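Local coordinates for SusD superfamily protein (Bacteroides fragilis NCTC 9343, PDB 3NQP) that probably binds glycans at the outer membrane for uptake, like other SusD-type cell-surface proteins, at residues A22-Y27 against N96-R101; I31-R36 against E273-N278; G86-R91 against A125-D130. All coordinates share one frame; numbering follows the deposited sequence.

In the fold
Contacts 1 and 3 lie among the N-terminal helices; contact 2 joins these to a loop after strand 265-269. The three centres are 17 to 19 Å apart, on one side of the centre of the chain. Along the chain the segments come in the order 22-27, 31-36, 86-91, 96-101, 125-130 and 273-278. Helix 21-37 serves contacts 1 and 2, and helix 89-102 serves contacts 1 and 3. Contacts 1 and 2 touch where Phe98 CB packs on Ile31 CD1 (4.2 Å), contacts 2 and 3 through a probable hydrogen bond from Arg91 NE to His34 O (2.8 Å). Helices 21-37, 89-102 and 110-135 thus pack as one bundle, which contact 2 ties to a loop more than 230 residues away.

Contact 1 (A22-Y27 against N96-R101); sequences AQATAY and NLFIAR
The Phe98 ring meets helix 21-37 with its edge: Tyr27 CD2 and the backbone oxygen Ala24 O both lie near the ring plane. Tyr27 CD2 stands 3.7 Å from Phe98 CD1, and Ala24 O lies 3.6 Å from Phe98 CE1, so one edge of a single ring touches both an aromatic side chain and a helix carbonyl. The Tyr27 ring is approached obliquely, by Phe98 CD1 and by the methyl Leu97 CD2. A third flat group, the guanidinium of Arg101, has Leu97 CD1 at its edge, in its plane, within its own helix.

The two aromatic side chains run past each other in opposite directions. In both, CG is anti to the backbone N (chi1 -156° in Tyr27, -173° in Phe98), which sends each ring across the gap to lie beside its counterpart. Tyr27 passes Leu97 at about a right angle, its OH ending 3.7 Å from Leu97 CD2. Ala24 CB adds a small apolar contact near the outer edge of Phe98, 4.3 Å from Phe98 CE1.

Large rings bridge two well-separated helices here. The axes of the two short segments approach no closer than 11.6 Å and run roughly antiparallel, at 156°. Trp18 extends the cluster: it makes an edge-to-face contact with the Tyr27 ring and a cation-pi contact with Arg101, while Tyr116 and Val120 of helix 110-135 pack on Phe98.

The chemistry is almost wholly apolar and aromatic. Cohesion between these segments therefore comes from burying rings and methyl groups, and the C-H edge of Phe98, directed at the Ala24 carbonyl oxygen, probably adds a weak C-H…O attraction.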
# COMPACT_ATOMS: atom_id res chain seq x y z
N ALA A 22 29.09 14.67 4.30
CA ALA A 22 28.54 14.73 2.94
C ALA A 22 28.33 13.34 2.31
O ALA A 22 27.34 13.11 1.61
CB ALA A 22 29.47 15.62 2.00
N GLN A 23 29.23 12.41 2.61
CA GLN A 23 29.14 11.07 2.04
C GLN A 23 28.00 10.26 2.67
O GLN A 23 27.22 9.60 1.97
CB GLN A 23 30.47 10.34 2.22
CG GLN A 23 31.64 10.93 1.42
CD GLN A 23 32.97 10.32 1.83
OE1 GLN A 23 33.30 10.24 3.01
NE2 GLN A 23 33.73 9.86 0.84
N ALA A 24 27.89 10.33 3.99
CA ALA A 24 26.82 9.64 4.68
C ALA A 24 25.47 10.19 4.23
O ALA A 24 24.56 9.43 3.95
CB ALA A 24 26.98 9.80 6.18
N THR A 25 25.35 11.51 4.14
CA THR A 25 24.11 12.13 3.74
C THR A 25 23.73 11.77 2.28
O THR A 25 22.55 11.53 1.99
CB THR A 25 24.23 13.63 3.92
OG1 THR A 25 24.40 13.91 5.30
CG2 THR A 25 22.95 14.36 3.39
N ALA A 26 24.73 11.73 1.39
CA ALA A 26 24.53 11.27 0.01
C ALA A 26 23.99 9.83 -0.00
O ALA A 26 23.08 9.51 -0.76
CB ALA A 26 25.84 11.37 -0.84
N TYR A 27 24.55 8.97 0.83
CA TYR A 27 24.13 7.60 0.84
C TYR A 27 22.68 7.49 1.37
O TYR A 27 21.91 6.69 0.86
CB TYR A 27 25.12 6.77 1.65
CG TYR A 27 25.15 5.31 1.29
CD1 TYR A 27 26.05 4.83 0.34
CD2 TYR A 27 24.29 4.40 1.90
CE1 TYR A 27 26.14 3.49 0.03
CE2 TYR A 27 24.36 3.05 1.60
CZ TYR A 27 25.29 2.60 0.65
OH TYR A 27 25.38 1.29 0.32
N ASN A 96 22.58 -2.53 5.35
CA ASN A 96 23.56 -3.19 6.23
C ASN A 96 24.89 -2.45 6.19
O ASN A 96 25.49 -2.19 7.22
CB ASN A 96 23.72 -4.67 5.83
CG ASN A 96 22.40 -5.44 5.89
OD1 ASN A 96 21.47 -5.02 6.54
ND2 ASN A 96 22.34 -6.60 5.22
N LEU A 97 25.32 -2.09 4.99
CA LEU A 97 26.58 -1.40 4.83
C LEU A 97 26.54 -0.04 5.53
O LEU A 97 27.48 0.34 6.20
CB LEU A 97 26.88 -1.21 3.33
CG LEU A 97 28.26 -0.65 2.95
CD1 LEU A 97 29.36 -1.54 3.53
CD2 LEU A 97 28.41 -0.54 1.43
N PHE A 98 25.45 0.70 5.38
CA PHE A 98 25.35 1.97 6.07
C PHE A 98 25.47 1.79 7.58
O PHE A 98 26.16 2.57 8.26
CB PHE A 98 24.06 2.68 5.74
CG PHE A 98 23.99 4.09 6.29
CD1 PHE A 98 24.38 5.18 5.53
CD2 PHE A 98 23.48 4.32 7.55
CE1 PHE A 98 24.28 6.48 6.03
CE2 PHE A 98 23.39 5.63 8.06
CZ PHE A 98 23.83 6.70 7.29
N ILE A 99 24.80 0.78 8.12
CA ILE A 99 24.79 0.57 9.56
C ILE A 99 26.20 0.23 10.04
O ILE A 99 26.70 0.84 10.99
CB ILE A 99 23.81 -0.54 9.98
CG1 ILE A 99 22.36 -0.05 9.78
CG2 ILE A 99 24.05 -0.94 11.39
CD1 ILE A 99 21.30 -1.17 10.03
N ALA A 100 26.83 -0.73 9.37
CA ALA A 100 28.24 -1.10 9.65
C ALA A 100 29.17 0.13 9.61
O ALA A 100 29.96 0.35 10.52
CB ALA A 100 28.71 -2.19 8.63
N ARG A 101 29.05 0.97 8.60
CA ARG A 101 29.97 2.12 8.51
C ARG A 101 29.72 3.27 9.47
O ARG A 101 30.66 3.98 9.86
CB ARG A 101 29.99 2.70 7.11
CG ARG A 101 30.66 1.78 6.09
CD ARG A 101 31.01 2.59 4.84
NE ARG A 101 30.92 1.83 3.60
CZ ARG A 101 31.46 2.21 2.44
NH1 ARG A 101 32.15 3.34 2.33
NH2 ARG A 101 31.32 1.43 1.36

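Contact 2 (I31-R36 against E273-N278); sequences IHKHLR and EGEATN. With EDO (1,2-ethanediol), chain F; EDO (1,2-ethanediol), chain G.
Arg36 lays its guanidinium against Ala276, and the methyl sits over one face of the flat group, with Arg36 CZ and Ala276 CB 3.5 Å apart. Lys33 CB, one helical turn back, covers the opposite face, so the cation is sandwiched between two aliphatic carbons. The side chain gets there by leaving the helix with CG anti to the backbone N and then bending at chi3 (64°).

Glu275 comes to the guanidinium at its edge instead. Its carboxylate is turned 50° out of the guanidinium plane, and the salt bridge from Arg36 NH1 to Glu275 OE1 is long, at 3.9 Å. A water to one side of this line bridges the pair: it accepts a hydrogen bond from Arg36 NH1 at 2.9 Å and donates one to Glu275 OE1 at 2.9 Å.

Lys33 passes Glu275 at about a right angle. Its CE comes within 3.7 Å of Glu275 OE2, while its NZ forms another long salt bridge to the same oxygen. The ammonium is held more closely by an ethanediol, probably from the crystallisation liquor, whose O1 is 2.7 Å from Lys33 NZ. A second ethanediol is bound by Thr277 through its backbone N and OG1.

Together Lys33, Arg36 and Glu275 form a partly water-mediated salt-bridge network at the surface, linking helix 21-37 to the loop that follows strand 265-269. On the loop side, Glu275 and Ala276 fit the two residues of a classic beta bulge, which stand together opposite one partner residue, consistent with their side chains both reaching the same arginine.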
# COMPACT_ATOMS: atom_id res chain seq x y z
N ILE A 31 19.70 5.75 -0.55
CA ILE A 31 18.80 4.77 0.09
C ILE A 31 17.33 5.16 -0.18
O ILE A 31 16.50 4.30 -0.50
CB ILE A 31 19.06 4.62 1.61
CG1 ILE A 31 20.32 3.76 1.87
CG2 ILE A 31 17.78 4.05 2.34
CD1 ILE A 31 20.92 3.93 3.30
N HIS A 32 17.01 6.45 -0.06
CA HIS A 32 15.63 6.86 -0.30
C HIS A 32 15.19 6.77 -1.78
O HIS A 32 14.04 6.50 -2.07
CB HIS A 32 15.33 8.24 0.32
CG HIS A 32 15.17 8.19 1.80
ND1 HIS A 32 16.25 8.13 2.66
CD2 HIS A 32 14.07 8.11 2.57
CE1 HIS A 32 15.82 8.04 3.90
NE2 HIS A 32 14.49 8.04 3.88
N LYS A 33 16.10 7.00 -2.72
CA LYS A 33 15.75 6.94 -4.13
C LYS A 33 15.58 5.46 -4.54
O LYS A 33 14.77 5.15 -5.40
CB LYS A 33 16.79 7.66 -4.99
CG LYS A 33 16.87 9.20 -4.69
CD LYS A 33 17.59 9.97 -5.77
CE LYS A 33 17.67 11.51 -5.48
NZ LYS A 33 16.67 12.01 -4.43
N HIS A 34 16.33 4.57 -3.93
CA HIS A 34 16.18 3.15 -4.21
C HIS A 34 14.87 2.66 -3.61
O HIS A 34 14.24 1.73 -4.13
CB HIS A 34 17.35 2.33 -3.63
CG HIS A 34 18.58 2.35 -4.48
ND1 HIS A 34 19.85 2.47 -3.94
CD2 HIS A 34 18.75 2.26 -5.81
CE1 HIS A 34 20.75 2.46 -4.91
NE2 HIS A 34 20.11 2.33 -6.06
N LEU A 35 14.46 3.28 -2.50
CA LEU A 35 13.18 2.96 -1.91
C LEU A 35 12.09 3.47 -2.88
O LEU A 35 11.11 2.75 -3.11
CB LEU A 35 13.01 3.61 -0.54
CG LEU A 35 11.71 3.42 0.21
CD1 LEU A 35 11.59 1.92 0.63
CD2 LEU A 35 11.63 4.37 1.40
N ARG A 36 12.25 4.68 -3.40
CA ARG A 36 11.31 5.21 -4.39
C ARG A 36 11.15 4.21 -5.55
O ARG A 36 10.02 3.93 -6.01
CB ARG A 36 11.80 6.55 -4.94
CG ARG A 36 10.98 7.13 -6.07
CD ARG A 36 11.75 8.16 -6.88
NE ARG A 36 12.89 7.54 -7.54
CZ ARG A 36 14.02 8.14 -7.84
NH1 ARG A 36 14.23 9.42 -7.56
NH2 ARG A 36 14.96 7.42 -8.42
N GLU A 273 9.22 15.99 -11.06
CA GLU A 273 9.45 16.30 -12.47
C GLU A 273 10.94 16.52 -12.74
O GLU A 273 11.64 17.15 -11.96
CB GLU A 273 8.66 17.52 -12.91
CG GLU A 273 8.79 17.86 -14.38
CD GLU A 273 7.89 19.01 -14.79
OE1 GLU A 273 7.16 19.56 -13.95
OE2 GLU A 273 7.89 19.34 -15.97
N GLY A 274 11.42 15.93 -13.82
CA GLY A 274 12.82 16.03 -14.16
C GLY A 274 13.75 15.10 -13.43
O GLY A 274 14.94 15.13 -13.71
N GLU A 275 13.24 14.29 -12.51
CA GLU A 275 14.09 13.33 -11.77
C GLU A 275 13.53 11.90 -11.88
O GLU A 275 14.19 11.01 -12.41
CB GLU A 275 14.20 13.78 -10.32
CG GLU A 275 15.09 12.89 -9.41
CD GLU A 275 15.21 13.47 -7.98
OE1 GLU A 275 14.25 13.33 -7.17
OE2 GLU A 275 16.26 14.08 -7.66
N ALA A 276 12.30 11.70 -11.41
CA ALA A 276 11.64 10.39 -11.51
C ALA A 276 10.15 10.62 -11.46
O ALA A 276 9.67 11.49 -10.71
CB ALA A 276 12.08 9.49 -10.38
N THR A 277 9.43 9.91 -12.32
CA THR A 277 7.98 9.89 -12.38
C THR A 277 7.48 8.45 -12.27
O THR A 277 8.25 7.51 -12.36
CB THR A 277 7.46 10.57 -13.69
OG1 THR A 277 8.01 9.92 -14.84
CG2 THR A 277 7.86 12.07 -13.73
N ASN A 278 6.19 8.26 -12.03
CA ASN A 278 5.66 6.93 -11.78
C ASN A 278 4.78 6.51 -12.95
O ASN A 278 4.56 7.29 -13.90
CB ASN A 278 4.95 6.92 -10.43
CG ASN A 278 3.82 7.92 -10.34
OD1 ASN A 278 2.91 7.87 -11.16
ND2 ASN A 278 3.84 8.79 -9.30
C1 EDO F . 11.86 8.43 -15.14
O1 EDO F . 11.07 8.00 -13.99
C2 EDO F . 11.18 9.26 -16.23
O2 EDO F . 10.38 10.46 -15.86
C1 EDO G . 13.73 12.87 -2.43
O1 EDO G . 14.05 12.36 -3.74
C2 EDO G . 13.98 11.80 -1.38
O2 EDO G . 15.38 11.51 -1.37
O HOH W 1 12.15 11.38 -7.17

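Contact 3 (G86-R91 against A125-D130); sequences GDLFGR and AFYYFD
Tyr127 and Leu88 meet where the chain turns into helix 89-102 and packs on helix 110-135, part of the helical, TPR-related architecture of the SusD family. Tyr127 has the most surface buried here. Its CG is anti to the carbonyl carbon (chi1 -78°); Leu88 and Arg91 both come to the ring from one side, obliquely, while Phe126 CD2 lies over the opposite face, toward the rim.

Leu88 crosses the tyrosine obliquely, its CD2 4.0 Å from Tyr127 CE1. Arg91 runs across the hydroxyl end at about a right angle, using its aliphatic part: Arg91 CD is 3.5 Å from Tyr127 OH, and CB and CG follow along the same end of the ring. The guanidinium plane is inclined at 58° to the ring, with Tyr127 OH near its edge.

The polar end of Arg91 is engaged elsewhere. Its NE bonds to His34 O of helix 21-37, and NH1 makes a weak hydrogen bond of 3.1 Å to Asp87 O, which lies in the guanidinium plane. An acetate ion, probably from the crystallisation liquor, lies about 3 Å from this side chain. The arginine thus joins three parts of the chain while its methylenes pack on the tyrosine.

The next residue on each side, Phe89 and Tyr128, cross at about a right angle: Tyr128 OH, hydrogen-bonded to Arg141 O, lies in the Phe89 ring plane, 3.5 Å from Phe89 CE1.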
# COMPACT_ATOMS: atom_id res chain seq x y z
N GLY A 86 11.75 -10.22 -5.38
CA GLY A 86 11.37 -8.85 -5.61
C GLY A 86 12.56 -7.88 -5.73
O GLY A 86 12.39 -6.69 -5.55
N ASP A 87 13.75 -8.43 -5.94
CA ASP A 87 15.00 -7.67 -6.08
C ASP A 87 15.23 -6.74 -4.90
O ASP A 87 15.75 -5.65 -5.06
CB ASP A 87 14.97 -6.89 -7.41
CG ASP A 87 16.38 -6.62 -7.98
OD1 ASP A 87 17.36 -7.26 -7.56
OD2 ASP A 87 16.49 -5.77 -8.88
N LEU A 88 14.80 -7.13 -3.71
CA LEU A 88 15.00 -6.28 -2.55
C LEU A 88 16.33 -6.48 -1.80
O LEU A 88 16.70 -5.62 -0.97
CB LEU A 88 13.85 -6.38 -1.57
CG LEU A 88 12.47 -5.99 -2.14
CD1 LEU A 88 11.37 -6.15 -1.08
CD2 LEU A 88 12.49 -4.59 -2.68
N PHE A 89 17.04 -7.57 -2.04
CA PHE A 89 18.24 -7.82 -1.22
C PHE A 89 19.39 -6.86 -1.54
O PHE A 89 20.21 -6.57 -0.66
CB PHE A 89 18.70 -9.30 -1.25
CG PHE A 89 17.86 -10.19 -0.37
CD1 PHE A 89 17.94 -10.09 1.01
CD2 PHE A 89 16.96 -11.06 -0.93
CE1 PHE A 89 17.16 -10.86 1.82
CE2 PHE A 89 16.16 -11.82 -0.12
CZ PHE A 89 16.27 -11.75 1.25
N GLY A 90 19.45 -6.35 -2.77
CA GLY A 90 20.48 -5.34 -3.08
C GLY A 90 20.28 -4.10 -2.20
O GLY A 90 21.24 -3.58 -1.57
N ARG A 91 19.02 -3.66 -2.10
CA ARG A 91 18.65 -2.53 -1.23
C ARG A 91 18.99 -2.78 0.23
O ARG A 91 19.55 -1.91 0.90
CB ARG A 91 17.16 -2.25 -1.37
CG ARG A 91 16.83 -1.51 -2.64
CD ARG A 91 15.41 -1.80 -3.04
NE ARG A 91 15.02 -1.00 -4.17
CZ ARG A 91 14.97 -1.42 -5.42
NH1 ARG A 91 15.29 -2.67 -5.77
NH2 ARG A 91 14.60 -0.56 -6.35
N ALA A 125 13.51 -2.96 8.57
CA ALA A 125 12.25 -3.56 8.99
C ALA A 125 11.20 -3.50 7.85
O ALA A 125 10.45 -4.45 7.64
CB ALA A 125 11.69 -2.82 10.22
N PHE A 126 11.10 -2.35 7.21
CA PHE A 126 10.12 -2.14 6.18
C PHE A 126 10.27 -3.18 5.06
O PHE A 126 9.30 -3.80 4.66
CB PHE A 126 10.25 -0.73 5.62
CG PHE A 126 9.36 -0.47 4.45
CD1 PHE A 126 8.07 -0.04 4.65
CD2 PHE A 126 9.82 -0.63 3.17
CE1 PHE A 126 7.25 0.21 3.59
CE2 PHE A 126 9.01 -0.38 2.09
CZ PHE A 126 7.71 0.04 2.31
N TYR A 127 11.48 -3.32 4.55
CA TYR A 127 11.72 -4.24 3.48
C TYR A 127 11.48 -5.67 3.95
O TYR A 127 10.83 -6.44 3.28
CB TYR A 127 13.14 -4.10 2.95
CG TYR A 127 13.38 -2.92 2.03
CD1 TYR A 127 12.66 -2.74 0.84
CD2 TYR A 127 14.38 -2.00 2.31
CE1 TYR A 127 12.92 -1.65 -0.03
CE2 TYR A 127 14.65 -0.93 1.44
CZ TYR A 127 13.94 -0.76 0.28
OH TYR A 127 14.26 0.31 -0.55
N TYR A 128 12.00 -6.03 5.11
CA TYR A 128 11.82 -7.40 5.56
C TYR A 128 10.36 -7.77 5.86
O TYR A 128 10.00 -8.94 5.79
CB TYR A 128 12.73 -7.73 6.76
CG TYR A 128 14.10 -8.25 6.29
CD1 TYR A 128 14.23 -9.48 5.65
CD2 TYR A 128 15.21 -7.50 6.47
CE1 TYR A 128 15.48 -9.95 5.20
CE2 TYR A 128 16.48 -7.97 6.06
CZ TYR A 128 16.61 -9.19 5.43
OH TYR A 128 17.87 -9.64 5.04
N PHE A 129 9.53 -6.78 6.18
CA PHE A 129 8.11 -7.01 6.47
C PHE A 129 7.34 -7.29 5.16
O PHE A 129 6.44 -8.15 5.16
CB PHE A 129 7.51 -5.84 7.26
CG PHE A 129 6.05 -6.01 7.65
CD1 PHE A 129 5.59 -7.15 8.25
CD2 PHE A 129 5.15 -4.96 7.43
CE1 PHE A 129 4.26 -7.28 8.62
CE2 PHE A 129 3.83 -5.07 7.78
CZ PHE A 129 3.37 -6.24 8.40
N ASP A 130 7.68 -6.60 4.07
CA ASP A 130 7.17 -7.00 2.75
C ASP A 130 7.61 -8.45 2.44
O ASP A 130 6.78 -9.29 2.02
CB ASP A 130 7.61 -6.05 1.65
CG ASP A 130 6.64 -4.84 1.46
OD1 ASP A 130 5.69 -4.66 2.26
OD2 ASP A 130 6.87 -4.06 0.52